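Local coordinates for protein response regulator (Pseudomonas putida, PDB 3HDV) that probably receives a phosphoryl group from a partner histidine kinase through its CheY-like receiver domain and so relays a two-component signal, at residues A5-V10 / G31-G36; L11-N16 / G54-D59; S66-I71 / V97-L102; I85-D90 / D106-P111. All coordinates share one frame; numbering follows the deposited sequence.

Interaction 1: A5-V10 / G31-G36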
loop_
_atom_site.group_PDB
_atom_site.type_symbol
_atom_site.label_atom_id
_atom_site.label_comp_id
_atom_site.label_asym_id
_atom_site.label_seq_id
_atom_site.Cartn_x
_atom_site.Cartn_y
_atom_site.Cartn_z
ATOM N N ALA B 5 16.721 4.192 -22.098
ATOM C CA ALA B 5 15.382 4.434 -21.505
ATOM C C ALA B 5 15.415 5.490 -20.387
ATOM O O ALA B 5 16.360 5.554 -19.586
ATOM C CB ALA B 5 14.772 3.118 -20.987
ATOM N N ALA B 6 14.381 6.333 -20.346
ATOM C CA ALA B 6 14.190 7.245 -19.216
ATOM C C ALA B 6 13.950 6.373 -17.997
ATOM O O ALA B 6 13.563 5.215 -18.124
ATOM C CB ALA B 6 12.992 8.182 -19.468
ATOM N N ARG B 7 14.243 6.883 -16.816
ATOM C CA ARG B 7 13.998 6.063 -15.614
ATOM C C ARG B 7 12.478 5.644 -15.566
ATOM O O ARG B 7 11.617 6.446 -15.868
ATOM C CB ARG B 7 14.438 6.806 -14.354
ATOM C CG ARG B 7 14.397 5.918 -13.084
ATOM C CD ARG B 7 15.145 6.535 -11.888
ATOM N NE ARG B 7 14.411 7.655 -11.306
ATOM C CZ ARG B 7 14.911 8.879 -11.134
ATOM N NH1 ARG B 7 16.176 9.139 -11.483
ATOM N NH2 ARG B 7 14.153 9.837 -10.593
ATOM N N PRO B 8 12.178 4.370 -15.262
ATOM C CA PRO B 8 10.766 3.944 -15.243
ATOM C C PRO B 8 9.935 4.737 -14.203
ATOM O O PRO B 8 10.435 5.045 -13.126
ATOM C CB PRO B 8 10.838 2.447 -14.836
ATOM C CG PRO B 8 12.253 2.023 -15.116
ATOM C CD PRO B 8 13.099 3.262 -14.918
ATOM N N LEU B 9 8.711 5.093 -14.590
ATOM C CA LEU B 9 7.693 5.624 -13.689
ATOM C C LEU B 9 6.329 4.891 -13.886
ATOM O O LEU B 9 5.826 4.814 -15.016
ATOM C CB LEU B 9 7.550 7.135 -13.904
ATOM C CG LEU B 9 6.534 7.929 -13.083
ATOM C CD1 LEU B 9 6.948 7.790 -11.594
ATOM C CD2 LEU B 9 6.588 9.386 -13.559
ATOM N N VAL B 10 5.739 4.382 -12.780
ATOM C CA VAL B 10 4.431 3.669 -12.801
ATOM C C VAL B 10 3.374 4.592 -12.245
ATOM O O VAL B 10 3.610 5.187 -11.231
ATOM C CB VAL B 10 4.494 2.307 -11.976
ATOM C CG1 VAL B 10 3.132 1.546 -11.978
ATOM C CG2 VAL B 10 5.573 1.372 -12.593
ATOM N N GLY B 31 12.600 -0.797 -5.925
ATOM C CA GLY B 31 13.338 0.120 -6.786
ATOM C C GLY B 31 12.628 0.732 -7.981
ATOM O O GLY B 31 13.299 1.276 -8.889
ATOM N N ILE B 32 11.284 0.672 -7.996
ATOM C CA ILE B 32 10.495 1.230 -9.094
ATOM C C ILE B 32 9.734 2.482 -8.623
ATOM O O ILE B 32 8.907 2.409 -7.692
ATOM C CB ILE B 32 9.476 0.208 -9.647
ATOM C CG1 ILE B 32 10.184 -1.053 -10.201
ATOM C CG2 ILE B 32 8.573 0.859 -10.698
ATOM C CD1 ILE B 32 9.308 -2.269 -10.228
ATOM N N ASP B 33 10.014 3.611 -9.272
ATOM C CA ASP B 33 9.345 4.866 -9.004
ATOM C C ASP B 33 7.845 4.771 -9.334
ATOM O O ASP B 33 7.470 4.182 -10.342
ATOM C CB ASP B 33 9.942 5.901 -9.915
ATOM C CG ASP B 33 10.073 7.223 -9.279
ATOM O OD1 ASP B 33 9.470 7.450 -8.174
ATOM O OD2 ASP B 33 10.792 8.048 -9.918
ATOM N N ALA B 34 7.001 5.363 -8.500
ATOM C CA ALA B 34 5.555 5.273 -8.740
ATOM C C ALA B 34 4.865 6.504 -8.275
ATOM O O ALA B 34 5.280 7.089 -7.321
ATOM C CB ALA B 34 4.972 4.032 -8.042
ATOM N N VAL B 35 3.772 6.881 -8.938
ATOM C CA VAL B 35 2.988 8.034 -8.479
ATOM C C VAL B 35 1.543 7.606 -8.493
ATOM O O VAL B 35 1.227 6.608 -9.123
ATOM C CB VAL B 35 3.172 9.271 -9.377
ATOM C CG1 VAL B 35 4.580 9.898 -9.094
ATOM C CG2 VAL B 35 3.005 8.921 -10.865
ATOM N N GLY B 36 0.683 8.328 -7.787
ATOM C CA GLY B 36 -0.704 7.892 -7.624
ATOM C C GLY B 36 -1.691 8.898 -8.132
ATOM O O GLY B 36 -1.436 10.104 -8.034
HETATM O O HOH W 1 12.059 3.990 -11.399
#
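Arg7 and Asp33 meet beside this parallel strand pair. Their side chains cross obliquely, with guanidinium and carboxylate planes 38° apart; Asp33 OD2 lies at the guanidinium edge, close to its plane, yet 3.9 Å from Arg7 NH2, so the salt bridge is a long one. Asp33 OD2 also forms a salt bridge with Arg52, its stronger partner, so two positive charges meet this oxygen.

Two residues after Arg7, Leu9 holds CG anti to its backbone N (chi1 180°). Its CD1 lies 3.9 Å from Asp33 CB and 4.0 Å from Val35 CG1. Val10 points to the other face of the sheet, where its CG2 meets Ile32 CG2 at 3.6 Å, the two side chains again oblique to each other.

Between these faces the backbones are joined by Val10 N to Asp33 O (3.0 Å) and Val35 N to Val10 O (2.9 Å). A water also joins the chains, donating to Pro8 O and accepting from Asp33 N.

Strands 9-13 and 33-37, linked by helix 17-29, form a beta-alpha-beta unit of the receiver fold. Leu27 of that helix covers both Val10 and Ala34, while Ile32 rests on Leu118 and Val121 of helix 114-124. Strand 33-37 is the outermost on this side within the chain; strand 9-13 continues the sheet through Leu9 and Gly54 to strand 53-58.

Interaction 2: L11-N16 / G54-D59; sequences LVVDDN and GLMITD
Asp14 and Asp59 both carry CG anti to the backbone N (chi1 -169° and -158°), which carries each CG beyond the ends of two parallel strands. Asp14 OD1 and Asp59 OD2 come within 4.1 Å, the carboxylate planes 80° apart. Two waters lie between the acids, one reaching Asp14 OD1 and Asp59 OD2, the other Asp14 OD2 and Asp59 OD2. Asp14 OD1 also accepts from Asn16 N, above the carboxylate plane, in an Asx turn; Asp14 OD2 has Asn19 as a further partner, and Asp59 OD1 accepts from Gly89 N.

Behind the acids, four backbone bonds join the strands, the shortest from Val13 N to Ile57 O (2.7 Å) and the longest from Asp59 N to Val13 O (3.3 Å). On the face of Leu11 and Val13, Met56, a selenomethionine, sets CG 3.8 Å from Leu11 CD2 and 3.7 Å from Val13 CG2. Thr58 lies alongside Val13 and turns OG1 3.7 Å from Val13 CB, while donating to Asp59 O in the carbonyl plane. An alanine in place of Thr58 would probably leave Asp59 O without this bond and open a gap beside Val13.

Paired acids after the first strand with an aspartate just past the third are the hallmark of the receiver-domain acidic pocket; Asp59 is the predicted phosphorylation site, unmodified here.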
loop_
_atom_site.group_PDB
_atom_site.type_symbol
_atom_site.label_atom_id
_atom_site.label_comp_id
_atom_site.label_asym_id
_atom_site.label_seq_id
_atom_site.Cartn_x
_atom_site.Cartn_y
_atom_site.Cartn_z
ATOM N N LEU B 11 2.238 4.755 -12.933
ATOM C CA LEU B 11 1.115 5.496 -12.352
ATOM C C LEU B 11 0.131 4.489 -11.722
ATOM O O LEU B 11 -0.415 3.632 -12.398
ATOM C CB LEU B 11 0.353 6.226 -13.435
ATOM C CG LEU B 11 -0.946 6.954 -13.055
ATOM C CD1 LEU B 11 -0.668 8.143 -12.122
ATOM C CD2 LEU B 11 -1.620 7.428 -14.386
ATOM N N VAL B 12 -0.145 4.642 -10.449
ATOM C CA VAL B 12 -1.109 3.751 -9.778
ATOM C C VAL B 12 -2.429 4.495 -9.597
ATOM O O VAL B 12 -2.477 5.502 -8.904
ATOM C CB VAL B 12 -0.589 3.348 -8.388
ATOM C CG1 VAL B 12 -1.674 2.503 -7.627
ATOM C CG2 VAL B 12 0.744 2.532 -8.525
ATOM N N VAL B 13 -3.504 3.978 -10.169
ATOM C CA VAL B 13 -4.778 4.675 -10.099
ATOM C C VAL B 13 -5.741 3.867 -9.211
ATOM O O VAL B 13 -6.045 2.721 -9.516
ATOM C CB VAL B 13 -5.391 4.816 -11.521
ATOM C CG1 VAL B 13 -6.752 5.546 -11.517
ATOM C CG2 VAL B 13 -4.342 5.399 -12.492
ATOM N N ASP B 14 -6.232 4.505 -8.151
ATOM C CA ASP B 14 -7.200 3.881 -7.255
ATOM C C ASP B 14 -7.865 4.948 -6.414
ATOM O O ASP B 14 -7.191 5.869 -5.916
ATOM C CB ASP B 14 -6.432 2.891 -6.352
ATOM C CG ASP B 14 -7.352 1.977 -5.563
ATOM O OD1 ASP B 14 -8.595 2.200 -5.532
ATOM O OD2 ASP B 14 -6.788 1.033 -4.994
ATOM N N ASP B 15 -9.179 4.842 -6.194
ATOM C CA ASP B 15 -9.804 5.828 -5.317
ATOM C C ASP B 15 -9.625 5.463 -3.840
ATOM O O ASP B 15 -9.898 6.244 -2.949
ATOM C CB ASP B 15 -11.255 6.133 -5.746
ATOM C CG ASP B 15 -12.191 4.922 -5.633
ATOM O OD1 ASP B 15 -11.707 3.808 -5.450
ATOM O OD2 ASP B 15 -13.438 5.085 -5.724
ATOM N N ASN B 16 -9.141 4.252 -3.582
ATOM C CA ASN B 16 -8.770 3.846 -2.218
ATOM C C ASN B 16 -7.338 4.288 -1.917
ATOM O O ASN B 16 -6.387 3.645 -2.401
ATOM C CB ASN B 16 -8.991 2.332 -2.113
ATOM C CG ASN B 16 -8.602 1.729 -0.784
ATOM O OD1 ASN B 16 -7.895 2.297 0.077
ATOM N ND2 ASN B 16 -9.072 0.501 -0.619
ATOM N N GLY B 54 5.497 5.217 -17.889
ATOM C CA GLY B 54 5.513 4.177 -18.942
ATOM C C GLY B 54 4.547 3.034 -18.713
ATOM O O GLY B 54 4.404 2.144 -19.582
ATOM N N LEU B 55 3.867 3.050 -17.557
ATOM C CA LEU B 55 2.921 1.965 -17.231
ATOM C C LEU B 55 1.875 2.486 -16.260
ATOM O O LEU B 55 2.188 3.248 -15.373
ATOM C CB LEU B 55 3.670 0.730 -16.620
ATOM C CG LEU B 55 2.939 -0.474 -15.996
ATOM C CD1 LEU B 55 2.155 -1.257 -17.033
ATOM C CD2 LEU B 55 3.944 -1.414 -15.402
HETATM N N MSE B 56 0.634 2.040 -16.422
HETATM C CA MSE B 56 -0.381 2.403 -15.446
HETATM C C MSE B 56 -1.019 1.128 -14.869
HETATM O O MSE B 56 -1.374 0.219 -15.616
HETATM C CB MSE B 56 -1.450 3.223 -16.135
HETATM C CG MSE B 56 -2.449 3.831 -15.205
HETATM SE SE MSE B 56 -3.889 4.706 -16.227
HETATM C CE MSE B 56 -4.907 3.139 -16.847
ATOM N N ILE B 57 -1.179 1.121 -13.558
ATOM C CA ILE B 57 -1.942 0.099 -12.845
ATOM C C ILE B 57 -3.248 0.724 -12.378
ATOM O O ILE B 57 -3.225 1.753 -11.725
ATOM C CB ILE B 57 -1.184 -0.459 -11.609
ATOM C CG1 ILE B 57 0.122 -1.123 -12.091
ATOM C CG2 ILE B 57 -2.110 -1.478 -10.803
ATOM C CD1 ILE B 57 1.062 -1.403 -10.982
ATOM N N THR B 58 -4.369 0.105 -12.719
ATOM C CA THR B 58 -5.659 0.628 -12.323
ATOM C C THR B 58 -6.652 -0.398 -11.773
ATOM O O THR B 58 -6.661 -1.560 -12.179
ATOM C CB THR B 58 -6.332 1.446 -13.482
ATOM O OG1 THR B 58 -7.470 2.145 -12.964
ATOM C CG2 THR B 58 -6.814 0.528 -14.595
ATOM N N ASP B 59 -7.468 0.045 -10.814
ATOM C CA ASP B 59 -8.705 -0.694 -10.416
ATOM C C ASP B 59 -9.776 -0.386 -11.475
ATOM O O ASP B 59 -9.641 0.583 -12.267
ATOM C CB ASP B 59 -9.152 -0.287 -8.988
ATOM C CG ASP B 59 -10.064 -1.344 -8.303
ATOM O OD1 ASP B 59 -10.681 -2.219 -8.971
ATOM O OD2 ASP B 59 -10.197 -1.280 -7.085
HETATM O O HOH W 2 -10.588 0.496 -5.206
HETATM O O HOH W 3 -7.762 -1.445 -5.268
#

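Interaction 3: S66-I71 / V97-L102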
loop_
_atom_site.group_PDB
_atom_site.type_symbol
_atom_site.label_atom_id
_atom_site.label_comp_id
_atom_site.label_asym_id
_atom_site.label_seq_id
_atom_site.Cartn_x
_atom_site.Cartn_y
_atom_site.Cartn_z
ATOM N N SER B 66 -15.284 4.861 -13.819
ATOM C CA SER B 66 -14.777 3.499 -13.623
ATOM C C SER B 66 -13.443 3.305 -14.366
ATOM O O SER B 66 -13.084 4.102 -15.257
ATOM C CB SER B 66 -15.798 2.495 -14.121
ATOM O OG SER B 66 -15.738 2.446 -15.532
ATOM N N GLY B 67 -12.718 2.235 -14.007
ATOM C CA GLY B 67 -11.476 1.900 -14.712
ATOM C C GLY B 67 -11.722 1.535 -16.150
ATOM O O GLY B 67 -10.877 1.820 -17.026
ATOM N N LEU B 68 -12.861 0.918 -16.451
ATOM C CA LEU B 68 -13.128 0.591 -17.844
ATOM C C LEU B 68 -13.277 1.878 -18.715
ATOM O O LEU B 68 -12.719 1.961 -19.810
ATOM C CB LEU B 68 -14.355 -0.305 -17.992
ATOM C CG LEU B 68 -14.984 -0.546 -19.341
ATOM C CD1 LEU B 68 -14.008 -1.084 -20.334
ATOM C CD2 LEU B 68 -16.230 -1.462 -19.209
ATOM N N ASP B 69 -14.018 2.855 -18.224
ATOM C CA ASP B 69 -14.181 4.117 -18.965
ATOM C C ASP B 69 -12.828 4.818 -19.107
ATOM O O ASP B 69 -12.539 5.369 -20.163
ATOM C CB ASP B 69 -15.156 5.042 -18.240
ATOM C CG ASP B 69 -16.618 4.685 -18.490
ATOM O OD1 ASP B 69 -16.925 4.032 -19.494
ATOM O OD2 ASP B 69 -17.466 5.081 -17.678
ATOM N N LEU B 70 -11.993 4.804 -18.063
ATOM C CA LEU B 70 -10.676 5.432 -18.142
ATOM C C LEU B 70 -9.841 4.789 -19.235
ATOM O O LEU B 70 -9.253 5.477 -20.077
ATOM C CB LEU B 70 -9.946 5.369 -16.801
ATOM C CG LEU B 70 -8.424 5.633 -16.795
ATOM C CD1 LEU B 70 -8.102 7.100 -17.225
ATOM C CD2 LEU B 70 -7.806 5.360 -15.430
ATOM N N ILE B 71 -9.786 3.466 -19.252
ATOM C CA ILE B 71 -9.075 2.751 -20.289
ATOM C C ILE B 71 -9.569 3.092 -21.705
ATOM O O ILE B 71 -8.767 3.320 -22.607
ATOM C CB ILE B 71 -9.093 1.182 -20.029
ATOM C CG1 ILE B 71 -8.373 0.903 -18.702
ATOM C CG2 ILE B 71 -8.450 0.437 -21.188
ATOM C CD1 ILE B 71 -8.528 -0.532 -18.149
ATOM N N VAL B 97 -13.923 -9.446 -20.298
ATOM C CA VAL B 97 -13.768 -9.611 -21.726
ATOM C C VAL B 97 -13.696 -8.235 -22.424
ATOM O O VAL B 97 -12.868 -8.043 -23.295
ATOM C CB VAL B 97 -14.885 -10.521 -22.310
ATOM C CG1 VAL B 97 -14.928 -10.395 -23.835
ATOM C CG2 VAL B 97 -14.688 -12.025 -21.830
ATOM N N ASP B 98 -14.594 -7.292 -22.044
ATOM C CA ASP B 98 -14.510 -5.901 -22.537
ATOM C C ASP B 98 -13.126 -5.293 -22.295
ATOM O O ASP B 98 -12.526 -4.729 -23.203
ATOM C CB ASP B 98 -15.549 -5.008 -21.831
ATOM C CG ASP B 98 -16.967 -5.243 -22.332
ATOM O OD1 ASP B 98 -17.142 -5.717 -23.482
ATOM O OD2 ASP B 98 -17.912 -4.952 -21.568
ATOM N N VAL B 99 -12.628 -5.394 -21.074
ATOM C CA VAL B 99 -11.283 -4.887 -20.757
ATOM C C VAL B 99 -10.187 -5.562 -21.589
ATOM O O VAL B 99 -9.286 -4.881 -22.171
ATOM C CB VAL B 99 -10.996 -4.933 -19.246
ATOM C CG1 VAL B 99 -9.515 -4.515 -18.925
ATOM C CG2 VAL B 99 -11.977 -4.009 -18.534
HETATM N N MSE B 100 -10.278 -6.882 -21.717
HETATM C CA MSE B 100 -9.281 -7.600 -22.511
HETATM C C MSE B 100 -9.301 -7.187 -24.012
HETATM O O MSE B 100 -8.253 -7.119 -24.649
HETATM C CB MSE B 100 -9.373 -9.129 -22.288
HETATM C CG MSE B 100 -9.036 -9.597 -20.837
HETATM SE SE MSE B 100 -7.072 -9.362 -20.532
HETATM C CE MSE B 100 -6.508 -10.898 -21.653
ATOM N N HIS B 101 -10.475 -6.907 -24.571
ATOM C CA HIS B 101 -10.525 -6.367 -25.943
ATOM C C HIS B 101 -9.852 -5.021 -26.081
ATOM O O HIS B 101 -9.430 -4.660 -27.193
ATOM C CB HIS B 101 -11.959 -6.213 -26.455
ATOM C CG HIS B 101 -12.629 -7.498 -26.837
ATOM N ND1 HIS B 101 -12.190 -8.286 -27.882
ATOM C CD2 HIS B 101 -13.784 -8.061 -26.398
ATOM C CE1 HIS B 101 -13.024 -9.302 -28.043
ATOM N NE2 HIS B 101 -14.017 -9.171 -27.177
ATOM N N LEU B 102 -9.788 -4.266 -24.979
ATOM C CA LEU B 102 -9.035 -3.011 -24.938
ATOM C C LEU B 102 -7.500 -3.187 -24.844
ATOM O O LEU B 102 -6.761 -2.209 -24.837
ATOM C CB LEU B 102 -9.578 -2.043 -23.873
ATOM C CG LEU B 102 -11.045 -1.617 -24.093
ATOM C CD1 LEU B 102 -11.669 -0.948 -22.883
ATOM C CD2 LEU B 102 -11.202 -0.752 -25.348
#
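Leu68 and Leu102 make the tightest apolar contact between these two helix segments. Their CD1 methyls stand 3.5 Å apart, nearer than carbons usually pack, and the side chains cross at about a right angle. Leu68 keeps CG anti to its backbone N (chi1 168°), and its CD1 also reaches Val99 CG2 at 4.0 Å; these two side chains slide past each other in opposite directions. One helical turn further along, Ile71 applies both of its branches: CG2 packs against Leu102 CB at 3.8 Å, while CD1 approaches Val99 CG1 at 4.2 Å. Leu102 and Val99 thus each touch both Leu68 and Ile71.

The segments run in nearly the same direction, 19° apart, with axes 10.5 Å from each other at closest approach. That is how consecutive crossover helices of a CheY-like doubly wound fold lie: helices 67-75 and 93-101 cover the same face of the parallel sheet, and Ile71 and Val99 both rest on Val86 of strand 83-88.

No hydrogen bond joins segments 66-71 and 97-102 directly. Ser66 caps helix 67-75, its OG accepting from Asp69 N at 3.2 Å with a nearly straight N-H approach (172°). Leu102 O accepts from Arg75 NE, a polar tie between the end of one helix and the other.

Contacts with another copy of the protein involve the far side of 97-102, where His101 NE2 bonds to Asp106 OD1 of the second subunit and Met100 packs on Met100 of the second subunit.

Interaction 4: I85-D90 / D106-P111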
loop_
_atom_site.group_PDB
_atom_site.type_symbol
_atom_site.label_atom_id
_atom_site.label_comp_id
_atom_site.label_asym_id
_atom_site.label_seq_id
_atom_site.Cartn_x
_atom_site.Cartn_y
_atom_site.Cartn_z
ATOM N N ILE B 85 -1.973 -2.468 -16.744
ATOM C CA ILE B 85 -2.236 -3.684 -15.972
ATOM C C ILE B 85 -3.477 -3.337 -15.078
ATOM O O ILE B 85 -3.494 -2.335 -14.364
ATOM C CB ILE B 85 -1.049 -4.085 -15.079
ATOM C CG1 ILE B 85 0.170 -4.495 -15.907
ATOM C CG2 ILE B 85 -1.495 -5.248 -14.068
ATOM C CD1 ILE B 85 1.427 -4.596 -15.090
ATOM N N VAL B 86 -4.514 -4.155 -15.184
ATOM C CA VAL B 86 -5.731 -4.013 -14.359
ATOM C C VAL B 86 -5.547 -4.872 -13.107
ATOM O O VAL B 86 -5.178 -6.060 -13.209
ATOM C CB VAL B 86 -6.959 -4.406 -15.159
ATOM C CG1 VAL B 86 -8.232 -4.567 -14.240
ATOM C CG2 VAL B 86 -7.209 -3.281 -16.282
ATOM N N VAL B 87 -5.733 -4.247 -11.952
ATOM C CA VAL B 87 -5.870 -4.964 -10.667
ATOM C C VAL B 87 -7.246 -4.672 -10.075
ATOM O O VAL B 87 -7.455 -3.615 -9.480
ATOM C CB VAL B 87 -4.689 -4.681 -9.718
ATOM C CG1 VAL B 87 -4.827 -5.520 -8.416
ATOM C CG2 VAL B 87 -3.316 -5.075 -10.439
ATOM N N SER B 88 -8.176 -5.634 -10.195
ATOM C CA SER B 88 -9.588 -5.341 -9.946
ATOM C C SER B 88 -10.235 -5.911 -8.688
ATOM O O SER B 88 -10.016 -7.099 -8.330
ATOM C CB SER B 88 -10.381 -5.860 -11.130
ATOM O OG SER B 88 -11.714 -5.449 -11.028
ATOM N N GLY B 89 -11.067 -5.074 -8.051
ATOM C CA GLY B 89 -12.076 -5.561 -7.112
ATOM C C GLY B 89 -13.182 -6.331 -7.828
ATOM O O GLY B 89 -12.981 -6.808 -8.940
ATOM N N ASP B 90 -14.360 -6.433 -7.219
ATOM C CA ASP B 90 -15.504 -7.162 -7.818
ATOM C C ASP B 90 -15.750 -6.801 -9.288
ATOM O O ASP B 90 -15.877 -5.609 -9.650
ATOM C CB ASP B 90 -16.808 -6.883 -7.038
ATOM C CG ASP B 90 -16.755 -7.369 -5.566
ATOM O OD1 ASP B 90 -15.848 -8.180 -5.172
ATOM O OD2 ASP B 90 -17.629 -6.901 -4.791
ATOM N N ASP B 106 -2.321 -7.238 -18.523
ATOM C CA ASP B 106 -2.954 -8.373 -17.851
ATOM C C ASP B 106 -4.074 -7.844 -16.989
ATOM O O ASP B 106 -4.194 -6.615 -16.826
ATOM C CB ASP B 106 -1.947 -9.121 -16.960
ATOM C CG ASP B 106 -2.270 -10.616 -16.818
ATOM O OD1 ASP B 106 -3.433 -11.095 -17.031
ATOM O OD2 ASP B 106 -1.314 -11.340 -16.512
ATOM N N PHE B 107 -4.860 -8.774 -16.408
ATOM C CA PHE B 107 -6.058 -8.442 -15.646
ATOM C C PHE B 107 -5.924 -9.340 -14.428
ATOM O O PHE B 107 -6.111 -10.546 -14.534
ATOM C CB PHE B 107 -7.290 -8.779 -16.504
ATOM C CG PHE B 107 -8.633 -8.377 -15.919
ATOM C CD1 PHE B 107 -9.442 -7.473 -16.596
ATOM C CD2 PHE B 107 -9.130 -8.963 -14.744
ATOM C CE1 PHE B 107 -10.715 -7.090 -16.100
ATOM C CE2 PHE B 107 -10.408 -8.587 -14.218
ATOM C CZ PHE B 107 -11.198 -7.658 -14.902
ATOM N N LEU B 108 -5.609 -8.760 -13.277
ATOM C CA LEU B 108 -5.436 -9.510 -12.050
ATOM C C LEU B 108 -6.576 -9.247 -11.090
ATOM O O LEU B 108 -7.058 -8.126 -11.002
ATOM C CB LEU B 108 -4.136 -9.081 -11.366
ATOM C CG LEU B 108 -2.808 -9.725 -11.760
ATOM C CD1 LEU B 108 -2.662 -9.908 -13.209
ATOM C CD2 LEU B 108 -1.565 -9.002 -11.148
ATOM N N LEU B 109 -6.958 -10.241 -10.302
ATOM C CA LEU B 109 -7.976 -10.018 -9.265
ATOM C C LEU B 109 -7.345 -9.746 -7.912
ATOM O O LEU B 109 -6.311 -10.323 -7.568
ATOM C CB LEU B 109 -8.991 -11.183 -9.204
ATOM C CG LEU B 109 -9.827 -11.512 -10.464
ATOM C CD1 LEU B 109 -10.616 -12.831 -10.249
ATOM C CD2 LEU B 109 -10.794 -10.387 -10.740
ATOM N N LYS B 110 -7.953 -8.846 -7.160
ATOM C CA LYS B 110 -7.582 -8.615 -5.757
ATOM C C LYS B 110 -8.069 -9.844 -4.928
ATOM O O LYS B 110 -9.003 -10.487 -5.336
ATOM C CB LYS B 110 -8.203 -7.298 -5.248
ATOM C CG LYS B 110 -7.721 -5.996 -5.990
ATOM C CD LYS B 110 -8.470 -4.765 -5.504
ATOM C CE LYS B 110 -8.015 -4.385 -4.083
ATOM N NZ LYS B 110 -8.767 -3.188 -3.500
ATOM N N PRO B 111 -7.399 -10.199 -3.812
ATOM C CA PRO B 111 -6.117 -9.670 -3.298
ATOM C C PRO B 111 -4.973 -9.986 -4.266
ATOM O O PRO B 111 -4.786 -11.148 -4.712
ATOM C CB PRO B 111 -5.912 -10.405 -1.953
ATOM C CG PRO B 111 -7.189 -11.075 -1.652
ATOM C CD PRO B 111 -7.932 -11.281 -2.941
HETATM O O HOH W 4 -11.193 -9.304 -6.767
#
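The Phe107 ring receives Val86 CG1 over one face: the methyl lies 4.0 Å from the ring centroid and 15° off the normal, a CH-pi contact displaced toward the rim at CD1 and CE1. Leu109 CD2 lies at the ring edge, in plane, and Ser88 CB approaches CE2 obliquely. Phe107 has CG anti to its backbone N (chi1 -174°) and runs alongside Val86, both pointing the same way. Its side chain also packs on Ala96, Val99 and Met100 of helix 93-101. An alanine here would probably leave Val86 CG1 without its ring face and open a gap toward helix 93-101.

Strands 83-88 and 106-109 are the ends of a right-handed beta-alpha-beta unit whose crossover is helix 93-101. Four backbone bonds stitch them in parallel, among them Leu108 N to Val86 O (2.7 Å) and Ser88 N to Leu108 O (2.8 Å).

Other side chains work on the opposite face or at the strand ends. Val87 CG2 reaches Leu108 CB at 4.2 Å, and Val87 CG1 meets Lys110 CG at 3.8 Å, the two side chains crossing at about a right angle. Lys110 lays its aliphatic part over the end of strand 83-88, with CG 3.5 Å from Ser88 O. A water donates to both Ser88 O and Lys110 O, and Lys110 precedes a cis peptide to Pro111. Asp106 OD1 accepts from Phe107 N and from His101 of the second subunit.

How the interactions relate
Interactions 1, 2 and 4 are all parallel strand pairings of one sheet, whereas interaction 3 joins two helices covering one of its faces. Interaction 2 is the central and most buried; strand 9-13 links it to interaction 1, and backbone bonds from Met56 and Thr58 to Ile85 and Val87 link it to interaction 4. Interactions 1 and 3 lie further out, on opposite sides of the chain's centre, the former with a long salt bridge and a bridging water, the latter apolar across its helices. Acidic chemistry gathers at the strand ends of interaction 2. Interactions 3 and 4 share packing round Val86 and both touch the second subunit.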